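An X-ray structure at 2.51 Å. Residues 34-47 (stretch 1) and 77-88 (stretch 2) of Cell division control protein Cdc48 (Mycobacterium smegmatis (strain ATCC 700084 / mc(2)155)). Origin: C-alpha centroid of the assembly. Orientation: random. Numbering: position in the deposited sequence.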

# COMPACT_ATOMS: atom_id res chain seq x y z
N ASP A 34 0.34 8.45 23.80
CA ASP A 34 0.19 7.13 23.21
C ASP A 34 -1.29 6.79 23.07
O ASP A 34 -1.65 5.78 22.47
CB ASP A 34 0.90 6.08 24.07
CG ASP A 34 1.39 4.90 23.27
OD1 ASP A 34 1.87 5.10 22.13
OD2 ASP A 34 1.31 3.76 23.78
N SER A 35 -2.13 7.65 23.62
CA SER A 35 -3.56 7.38 23.71
C SER A 35 -4.37 8.14 22.67
O SER A 35 -3.93 9.17 22.16
CB SER A 35 -4.08 7.71 25.11
OG SER A 35 -3.89 9.08 25.42
N ARG A 36 -5.55 7.61 22.36
CA ARG A 36 -6.49 8.25 21.44
C ARG A 36 -5.90 8.42 20.04
O ARG A 36 -6.14 9.43 19.37
CB ARG A 36 -6.99 9.58 22.00
CG ARG A 36 -8.49 9.79 21.84
CD ARG A 36 -8.97 11.05 22.56
NE ARG A 36 -9.07 10.86 24.00
CZ ARG A 36 -9.61 11.74 24.83
NH1 ARG A 36 -10.12 12.87 24.36
NH2 ARG A 36 -9.66 11.49 26.14
N ARG A 37 -5.12 7.43 19.60
CA ARG A 37 -4.51 7.45 18.28
C ARG A 37 -4.81 6.17 17.51
O ARG A 37 -4.25 5.93 16.44
CB ARG A 37 -2.99 7.66 18.40
CG ARG A 37 -2.59 9.07 18.77
CD ARG A 37 -1.14 9.14 19.22
NE ARG A 37 -0.70 10.51 19.44
CZ ARG A 37 -0.92 11.20 20.55
NH1 ARG A 37 -1.59 10.65 21.55
NH2 ARG A 37 -0.48 12.45 20.67
N GLY A 38 -5.70 5.35 18.07
CA GLY A 38 -6.11 4.12 17.42
C GLY A 38 -5.08 3.01 17.56
O GLY A 38 -4.96 2.16 16.68
N VAL A 39 -4.35 3.01 18.67
CA VAL A 39 -3.28 2.04 18.87
C VAL A 39 -3.44 1.28 20.19
O VAL A 39 -3.59 1.88 21.25
CB VAL A 39 -1.89 2.73 18.85
CG1 VAL A 39 -0.81 1.77 19.32
CG2 VAL A 39 -1.58 3.26 17.45
N VAL A 40 -3.41 -0.05 20.10
CA VAL A 40 -3.43 -0.90 21.28
C VAL A 40 -2.07 -1.59 21.46
O VAL A 40 -1.50 -2.11 20.50
CB VAL A 40 -4.58 -1.94 21.21
CG1 VAL A 40 -4.49 -2.75 19.92
CG2 VAL A 40 -4.56 -2.85 22.43
N ARG A 41 -1.55 -1.56 22.68
CA ARG A 41 -0.21 -2.10 22.95
C ARG A 41 -0.24 -3.58 23.36
O ARG A 41 -0.82 -3.95 24.38
CB ARG A 41 0.50 -1.27 24.02
CG ARG A 41 0.83 0.16 23.60
CD ARG A 41 1.97 0.19 22.60
NE ARG A 41 2.21 1.54 22.09
CZ ARG A 41 2.96 1.82 21.03
NH1 ARG A 41 3.55 0.84 20.36
NH2 ARG A 41 3.12 3.08 20.64
N LEU A 42 0.42 -4.41 22.55
CA LEU A 42 0.47 -5.84 22.80
C LEU A 42 1.91 -6.32 22.93
O LEU A 42 2.81 -5.79 22.28
CB LEU A 42 -0.22 -6.60 21.66
CG LEU A 42 -1.72 -6.36 21.47
CD1 LEU A 42 -2.21 -7.00 20.18
CD2 LEU A 42 -2.48 -6.90 22.67
N HIS A 43 2.12 -7.32 23.78
CA HIS A 43 3.42 -7.96 23.90
C HIS A 43 3.74 -8.68 22.59
O HIS A 43 2.84 -9.19 21.93
CB HIS A 43 3.40 -8.96 25.06
CG HIS A 43 4.77 -9.42 25.49
ND1 HIS A 43 5.45 -10.42 24.84
CD2 HIS A 43 5.57 -9.00 26.50
CE1 HIS A 43 6.62 -10.60 25.43
NE2 HIS A 43 6.71 -9.75 26.44
N PRO A 44 5.02 -8.70 22.20
CA PRO A 44 5.43 -9.37 20.96
C PRO A 44 5.03 -10.85 20.92
O PRO A 44 4.78 -11.38 19.84
CB PRO A 44 6.95 -9.24 20.99
CG PRO A 44 7.20 -7.99 21.76
CD PRO A 44 6.12 -7.93 22.81
N GLU A 45 4.98 -11.49 22.08
CA GLU A 45 4.59 -12.90 22.14
C GLU A 45 3.13 -13.08 21.72
O GLU A 45 2.77 -14.10 21.13
CB GLU A 45 4.82 -13.48 23.53
CG GLU A 45 4.53 -14.97 23.62
CD GLU A 45 4.94 -15.57 24.94
OE1 GLU A 45 5.45 -14.83 25.81
OE2 GLU A 45 4.75 -16.79 25.11
N VAL A 46 2.30 -12.09 22.03
CA VAL A 46 0.91 -12.10 21.60
C VAL A 46 0.84 -11.99 20.08
O VAL A 46 0.09 -12.71 19.43
CB VAL A 46 0.11 -10.95 22.24
CG1 VAL A 46 -1.32 -10.92 21.71
CG2 VAL A 46 0.12 -11.09 23.75
N LEU A 47 1.63 -11.08 19.52
CA LEU A 47 1.71 -10.90 18.08
C LEU A 47 2.14 -12.19 17.39
O LEU A 47 1.60 -12.56 16.35
CB LEU A 47 2.68 -9.77 17.72
CG LEU A 47 2.35 -8.36 18.21
CD1 LEU A 47 3.45 -7.39 17.81
CD2 LEU A 47 1.00 -7.90 17.68
N VAL A 77 5.62 -4.51 30.45
CA VAL A 77 4.28 -5.00 30.15
C VAL A 77 4.31 -6.50 29.87
O VAL A 77 4.79 -6.94 28.83
CB VAL A 77 3.67 -4.27 28.94
CG1 VAL A 77 2.24 -4.76 28.70
CG2 VAL A 77 3.69 -2.77 29.17
N PRO A 78 3.80 -7.29 30.82
CA PRO A 78 3.77 -8.76 30.72
C PRO A 78 2.93 -9.22 29.53
O PRO A 78 2.05 -8.49 29.08
CB PRO A 78 3.12 -9.19 32.03
CG PRO A 78 2.35 -8.00 32.50
CD PRO A 78 3.17 -6.82 32.07
N ALA A 79 3.21 -10.43 29.04
CA ALA A 79 2.55 -10.96 27.85
C ALA A 79 1.03 -11.06 27.98
O ALA A 79 0.32 -11.02 26.98
CB ALA A 79 3.15 -12.31 27.47
N GLY A 80 0.55 -11.19 29.21
CA GLY A 80 -0.88 -11.35 29.45
C GLY A 80 -1.63 -10.04 29.59
O GLY A 80 -2.80 -10.03 29.97
N THR A 81 -0.97 -8.93 29.26
CA THR A 81 -1.58 -7.61 29.41
C THR A 81 -1.64 -6.83 28.10
O THR A 81 -0.65 -6.73 27.37
CB THR A 81 -0.85 -6.77 30.47
OG1 THR A 81 -0.98 -7.39 31.76
CG2 THR A 81 -1.44 -5.37 30.54
N ALA A 82 -2.82 -6.29 27.80
CA ALA A 82 -2.99 -5.40 26.66
C ALA A 82 -3.26 -3.98 27.16
O ALA A 82 -4.03 -3.79 28.10
CB ALA A 82 -4.13 -5.88 25.78
N LEU A 83 -2.62 -3.00 26.53
CA LEU A 83 -2.83 -1.60 26.91
C LEU A 83 -3.80 -0.92 25.96
O LEU A 83 -3.55 -0.81 24.76
CB LEU A 83 -1.50 -0.84 26.95
CG LEU A 83 -0.51 -1.27 28.03
CD1 LEU A 83 0.68 -0.32 28.05
CD2 LEU A 83 -1.19 -1.32 29.38
N LEU A 84 -4.91 -0.45 26.51
CA LEU A 84 -5.94 0.22 25.73
C LEU A 84 -6.14 1.64 26.25
O LEU A 84 -6.10 1.87 27.46
CB LEU A 84 -7.26 -0.55 25.79
CG LEU A 84 -7.41 -1.89 25.04
CD1 LEU A 84 -6.55 -2.99 25.63
CD2 LEU A 84 -8.87 -2.32 25.03
N ASP A 85 -6.34 2.59 25.35
CA ASP A 85 -6.67 3.95 25.76
C ASP A 85 -8.14 4.05 26.15
O ASP A 85 -8.88 3.07 26.04
CB ASP A 85 -6.31 4.96 24.66
CG ASP A 85 -6.86 4.58 23.30
OD1 ASP A 85 -7.99 4.04 23.23
OD2 ASP A 85 -6.18 4.84 22.29
N ASP A 86 -8.56 5.23 26.61
CA ASP A 86 -9.91 5.41 27.12
C ASP A 86 -11.00 5.12 26.08
O ASP A 86 -12.02 4.51 26.40
CB ASP A 86 -10.09 6.81 27.72
CG ASP A 86 -9.61 7.91 26.79
OD1 ASP A 86 -9.55 7.68 25.57
OD2 ASP A 86 -9.31 9.01 27.29
N VAL A 87 -10.78 5.57 24.85
CA VAL A 87 -11.78 5.38 23.80
C VAL A 87 -11.89 3.93 23.33
O VAL A 87 -12.96 3.48 22.94
CB VAL A 87 -11.54 6.31 22.58
CG1 VAL A 87 -11.80 7.76 22.96
CG2 VAL A 87 -10.14 6.13 22.04
N THR A 88 -10.77 3.21 23.37
CA THR A 88 -10.77 1.81 22.96
C THR A 88 -11.50 0.94 23.98
O THR A 88 -12.28 0.06 23.62
CB THR A 88 -9.34 1.26 22.76
OG1 THR A 88 -8.62 2.12 21.85
CG2 THR A 88 -9.38 -0.14 22.19
O HOH W 1 -4.15 5.26 20.66
O HOH W 2 -7.39 5.38 20.13
O HOH W 3 -2.97 1.62 23.86
O HOH W 4 0.11 -8.42 25.72

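The two stretches run antiparallel, strand 39-42 against strand 81-84 with 160° between their directions and a closest axial approach of 4.8 Å, and together they bury 733 Å². Direct backbone pairing is confined to a single bridge at the centre; side chains and bound waters join the strands on either side of it.

Stretch 2 enters this contact at Val77, whose carbonyl O lies 3.2 Å from His43 CD2, near the plane of the imidazole and at its edge. A type I turn from Pro78 to Thr81, closed by Thr81 N donating to Pro78 O at 3.1 Å, then brings Ala79 over one face of the same ring. Ala79 CB sits 4.0 Å from the centroid of the His43 ring and 18° off its normal, a CH-pi contact. The ring is held in turn by its own helix: Glu45 N donates to His43 ND1 at 3.0 Å, an N-terminal cap. Val46 CG2 also approaches Ala79 O, at 3.2 Å. Where the strands begin to diverge, water 4 takes the place of direct pairing, accepting from His43 N and donating to Ala79 O and Thr81 O.

Along the strand, Ala82 CB packs against Leu42 CD2 at 3.7 Å, while Ala82 CA makes a CA-H...O contact with Arg41 O at 3.5 Å. Leu83 then forms the bridge: Leu83 N donates to Arg41 O and Arg41 N to Leu83 O, both at 3.0 Å and nearly straight. The CB atoms of Leu83 and Arg41 lie 3.6 Å apart, but the end of the arginine leads away, to a salt bridge in which Arg41 NH2 meets Asp34 OD1 at 2.8 Å. Beyond the bridge, water 3 donates to both Leu83 O and Val39 O, spanning carbonyls that cannot bond to each other, and Leu84 CD1 meets Val40 CG2 at 3.8 Å.

Asp85 follows the strand at the N-cap position of the next helix and anchors the loop of stretch 1. Its OD1 caps that helix, accepting from Thr88 N at 2.9 Å, whereas OD2 faces the loop and accepts from Arg36 N at 2.8 Å. Two waters extend the reach of this carboxylate: water 1 accepts from Arg37 N and Val39 N and its O lies 2.6 Å from Asp85 OD2; water 2 accepts from Gly38 N and donates to Asp85 OD2. Asp86 OD2 adds a salt bridge, 2.8 Å from Arg36 NH2 at the guanidinium edge. Val87 CG2 completes the contact, 4.0 Å from Arg36 CG.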